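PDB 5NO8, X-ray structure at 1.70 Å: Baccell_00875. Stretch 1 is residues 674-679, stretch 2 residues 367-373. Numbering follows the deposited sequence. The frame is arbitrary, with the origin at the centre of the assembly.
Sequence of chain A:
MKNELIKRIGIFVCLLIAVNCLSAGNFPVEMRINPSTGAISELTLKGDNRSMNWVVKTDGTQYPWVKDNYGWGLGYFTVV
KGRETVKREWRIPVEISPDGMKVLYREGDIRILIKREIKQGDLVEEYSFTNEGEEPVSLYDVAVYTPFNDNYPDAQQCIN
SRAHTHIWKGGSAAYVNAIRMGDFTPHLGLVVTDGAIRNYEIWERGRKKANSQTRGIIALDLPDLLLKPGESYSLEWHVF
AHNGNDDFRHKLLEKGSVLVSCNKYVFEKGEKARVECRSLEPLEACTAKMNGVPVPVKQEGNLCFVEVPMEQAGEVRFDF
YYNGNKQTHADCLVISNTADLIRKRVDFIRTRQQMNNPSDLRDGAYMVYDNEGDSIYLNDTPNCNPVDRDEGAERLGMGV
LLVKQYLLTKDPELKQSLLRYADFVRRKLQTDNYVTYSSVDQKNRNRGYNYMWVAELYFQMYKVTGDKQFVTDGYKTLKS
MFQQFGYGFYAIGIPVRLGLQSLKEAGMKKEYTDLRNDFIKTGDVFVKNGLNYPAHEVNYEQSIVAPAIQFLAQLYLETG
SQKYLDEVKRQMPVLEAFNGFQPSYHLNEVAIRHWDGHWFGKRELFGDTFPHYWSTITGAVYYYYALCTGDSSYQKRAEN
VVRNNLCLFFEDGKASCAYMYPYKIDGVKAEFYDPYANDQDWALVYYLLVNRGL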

ATOM      1  N   ASP A 674      -4.232 -10.388   8.320  1.00 14.50           N
ATOM      2  CA  ASP A 674      -3.883 -11.788   8.148  1.00 17.03           C
ATOM      3  C   ASP A 674      -3.332 -12.371   9.456  1.00 17.68           C
ATOM      4  O   ASP A 674      -2.555 -11.701  10.142  1.00 17.34           O
ATOM      5  CB  ASP A 674      -2.878 -11.977   7.035  1.00 18.04           C
ATOM      6  CG  ASP A 674      -2.727 -13.434   6.666  1.00 19.75           C
ATOM      7  OD1 ASP A 674      -1.967 -14.127   7.382  1.00 19.06           O
ATOM      8  OD2 ASP A 674      -3.438 -13.865   5.715  1.00 19.68           O
ATOM      9  N   PRO A 675      -3.773 -13.581   9.832  1.00 18.96           N
ATOM     10  CA  PRO A 675      -3.392 -14.122  11.128  1.00 19.58           C
ATOM     11  C   PRO A 675      -1.959 -14.643  11.276  1.00 18.99           C
ATOM     12  O   PRO A 675      -1.641 -15.115  12.353  1.00 18.41           O
ATOM     13  CB  PRO A 675      -4.391 -15.249  11.345  1.00 21.57           C
ATOM     14  CG  PRO A 675      -4.887 -15.613  10.013  1.00 21.40           C
ATOM     15  CD  PRO A 675      -4.851 -14.366   9.203  1.00 20.49           C
ATOM     16  N   TYR A 676      -1.131 -14.596  10.231  1.00 17.22           N
ATOM     17  CA  TYR A 676       0.288 -14.913  10.385  1.00 17.62           C
ATOM     18  C   TYR A 676       1.071 -13.666  10.731  1.00 16.70           C
ATOM     19  O   TYR A 676       0.901 -12.635  10.086  1.00 15.96           O
ATOM     20  CB  TYR A 676       0.934 -15.504   9.110  1.00 17.80           C
ATOM     21  CG  TYR A 676       0.694 -16.984   8.833  1.00 19.59           C
ATOM     22  CD1 TYR A 676       0.076 -17.829   9.761  1.00 20.26           C
ATOM     23  CD2 TYR A 676       1.125 -17.546   7.628  1.00 20.33           C
ATOM     24  CE1 TYR A 676      -0.113 -19.191   9.494  1.00 21.66           C
ATOM     25  CE2 TYR A 676       0.927 -18.903   7.354  1.00 21.11           C
ATOM     26  CZ  TYR A 676       0.299 -19.705   8.282  1.00 22.66           C
ATOM     27  OH  TYR A 676       0.079 -21.044   8.030  1.00 23.37           O
ATOM     28  N   ALA A 677       1.968 -13.788  11.706  1.00 16.83           N
ATOM     29  CA  ALA A 677       3.127 -12.894  11.787  1.00 16.95           C
ATOM     30  C   ALA A 677       4.223 -13.566  10.965  1.00 17.86           C
ATOM     31  O   ALA A 677       4.644 -14.699  11.261  1.00 18.97           O
ATOM     32  CB  ALA A 677       3.576 -12.704  13.212  1.00 16.89           C
ATOM     33  N   ASN A 678       4.638 -12.896   9.908  1.00 17.43           N
ATOM     34  CA  ASN A 678       5.617 -13.424   9.008  1.00 17.84           C
ATOM     35  C   ASN A 678       6.784 -12.454   8.936  1.00 17.38           C
ATOM     36  O   ASN A 678       7.727 -12.576   9.728  1.00 19.20           O
ATOM     37  CB  ASN A 678       4.919 -13.760   7.660  1.00 17.77           C
ATOM     38  CG  ASN A 678       5.833 -14.465   6.698  1.00 18.46           C
ATOM     39  OD1 ASN A 678       7.030 -14.239   6.741  1.00 19.40           O
ATOM     40  ND2 ASN A 678       5.277 -15.332   5.811  1.00 18.19           N
ATOM     41  N   ASP A 679       6.725 -11.468   8.049  1.00 16.57           N
ATOM     42  CA  ASP A 679       7.855 -10.618   7.717  1.00 16.70           C
ATOM     43  C   ASP A 679       7.712  -9.119   8.081  1.00 15.47           C
ATOM     44  O   ASP A 679       8.601  -8.320   7.815  1.00 15.40           O
ATOM     45  CB  ASP A 679       8.218 -10.792   6.202  1.00 18.29           C
ATOM     46  CG  ASP A 679       7.011 -10.748   5.245  1.00 19.76           C
ATOM     47  OD1 ASP A 679       5.826 -10.970   5.637  1.00 20.19           O
ATOM     48  OD2 ASP A 679       7.275 -10.464   4.039  1.00 21.69           O
TER
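Stretch 2, residues 367-373: MVYDNEG

Stretch 2 runs antiparallel to stretch 1, the two end-to-end directions lying 172° apart, and the pairing joins segments more than 300 residues apart in sequence. The extended part is short: Tyr 676 and Ala 677 pair with Asp 370 and Tyr 369, before stretch 2 turns into helical phi/psi at Asn 371 to Gly 373. Ala 677 and Tyr 369 form the hydrogen-bonded pair, with Tyr 369 N to Ala 677 O and Ala 677 N to Tyr 369 O both at 2.9 Å. Tyr 676 faces Asp 370 as the non-hydrogen-bonded pair, and beyond it Asn 371 N donates to Pro 675 O at 2.9 Å, one more backbone hydrogen bond without a further bridge. The carbonyls of the bonded pair also receive CA-H...O contacts, Val 368 CA to Ala 677 O at 3.3 Å and Tyr 676 CA to Tyr 369 O at 3.4 Å.

The rule is that main-chain atoms make all three cross-stretch hydrogen bonds, while side chains mainly pack. The bridged pairs use opposite sheet faces. Beside Tyr 676, Asp 370 OD2 sits at the ring edge, 3.8 Å from Tyr 676 CE1; Val 368 CG1 covers one ring face, 4.0 Å from Tyr 676 CD2. Ala 677 CB meets Tyr 369 CB at 4.4 Å. Pro 675 points toward stretch 2, its CB 3.7 Å from Glu 372 CG.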

ATOM      1  N   MET A 367      10.849 -17.203  13.653  1.00 18.27           N
ATOM      2  CA  MET A 367      10.001 -17.926  12.710  1.00 20.78           C
ATOM      3  C   MET A 367       8.605 -17.338  12.569  1.00 20.25           C
ATOM      4  O   MET A 367       8.143 -16.593  13.411  1.00 18.90           O
ATOM      5  CB  MET A 367       9.949 -19.375  13.135  1.00 21.25           C
ATOM      6  CG  MET A 367      11.316 -19.999  12.902  1.00 24.01           C
ATOM      7  SD  MET A 367      11.353 -21.712  13.343  1.00 26.04           S
ATOM      8  CE  MET A 367      10.212 -22.371  12.125  1.00 27.13           C
ATOM      9  N   VAL A 368       7.963 -17.702  11.468  1.00 19.29           N
ATOM     10  CA  VAL A 368       6.565 -17.391  11.229  1.00 19.25           C
ATOM     11  C   VAL A 368       5.738 -17.933  12.357  1.00 18.78           C
ATOM     12  O   VAL A 368       5.998 -19.030  12.865  1.00 18.54           O
ATOM     13  CB  VAL A 368       6.100 -17.987   9.871  1.00 18.97           C
ATOM     14  CG1 VAL A 368       4.603 -17.754   9.643  1.00 20.30           C
ATOM     15  CG2 VAL A 368       6.900 -17.375   8.746  1.00 18.37           C
ATOM     16  N   TYR A 369       4.715 -17.176  12.758  1.00 17.82           N
ATOM     17  CA  TYR A 369       3.882 -17.552  13.880  1.00 18.28           C
ATOM     18  C   TYR A 369       2.426 -17.453  13.501  1.00 18.62           C
ATOM     19  O   TYR A 369       2.022 -16.481  12.849  1.00 18.16           O
ATOM     20  CB  TYR A 369       4.156 -16.605  15.059  1.00 18.27           C
ATOM     21  CG  TYR A 369       3.558 -17.014  16.384  1.00 18.68           C
ATOM     22  CD1 TYR A 369       4.239 -17.882  17.238  1.00 19.53           C
ATOM     23  CD2 TYR A 369       2.339 -16.502  16.819  1.00 19.04           C
ATOM     24  CE1 TYR A 369       3.707 -18.240  18.461  1.00 19.23           C
ATOM     25  CE2 TYR A 369       1.792 -16.858  18.042  1.00 19.15           C
ATOM     26  CZ  TYR A 369       2.489 -17.732  18.858  1.00 19.58           C
ATOM     27  OH  TYR A 369       1.984 -18.077  20.073  1.00 21.16           O
ATOM     28  N   ASP A 370       1.647 -18.439  13.936  1.00 18.74           N
ATOM     29  CA  ASP A 370       0.223 -18.489  13.665  1.00 19.75           C
ATOM     30  C   ASP A 370      -0.517 -17.944  14.857  1.00 19.44           C
ATOM     31  O   ASP A 370      -0.570 -18.598  15.915  1.00 18.77           O
ATOM     32  CB  ASP A 370      -0.212 -19.930  13.361  1.00 22.55           C
ATOM     33  CG  ASP A 370      -1.683 -20.033  12.937  1.00 24.51           C
ATOM     34  OD1 ASP A 370      -2.504 -19.148  13.241  1.00 25.58           O
ATOM     35  OD2 ASP A 370      -2.023 -21.015  12.266  1.00 28.82           O
ATOM     36  N   ASN A 371      -1.086 -16.749  14.701  1.00 19.04           N
ATOM     37  CA  ASN A 371      -1.784 -16.091  15.821  1.00 19.82           C
ATOM     38  C   ASN A 371      -3.107 -16.735  16.195  1.00 22.15           C
ATOM     39  O   ASN A 371      -3.537 -16.581  17.327  1.00 24.05           O
ATOM     40  CB  ASN A 371      -1.989 -14.604  15.555  1.00 19.80           C
ATOM     41  CG  ASN A 371      -0.670 -13.853  15.488  1.00 20.40           C
ATOM     42  OD1 ASN A 371      -0.461 -13.028  14.617  1.00 24.91           O
ATOM     43  ND2 ASN A 371       0.215 -14.149  16.407  1.00 19.42           N
ATOM     44  N   GLU A 372      -3.741 -17.454  15.269  1.00 22.85           N
ATOM     45  CA  GLU A 372      -4.954 -18.232  15.608  1.00 26.09           C
ATOM     46  C   GLU A 372      -4.644 -19.474  16.449  1.00 26.12           C
ATOM     47  O   GLU A 372      -5.361 -19.775  17.393  1.00 27.60           O
ATOM     48  CB  GLU A 372      -5.725 -18.623  14.347  1.00 29.00           C
ATOM     49  CG  GLU A 372      -6.319 -17.419  13.642  1.00 32.77           C
ATOM     50  CD  GLU A 372      -6.995 -17.740  12.296  1.00 35.48           C
ATOM     51  OE1 GLU A 372      -6.559 -18.667  11.560  1.00 34.18           O
ATOM     52  OE2 GLU A 372      -7.953 -17.005  11.961  1.00 38.91           O
ATOM     53  N   GLY A 373      -3.581 -20.184  16.096  1.00 27.95           N
ATOM     54  CA  GLY A 373      -3.159 -21.394  16.808  1.00 27.77           C
ATOM     55  C   GLY A 373      -2.249 -21.130  17.995  1.00 27.91           C
ATOM     56  O   GLY A 373      -2.003 -22.040  18.782  1.00 27.03           O
TER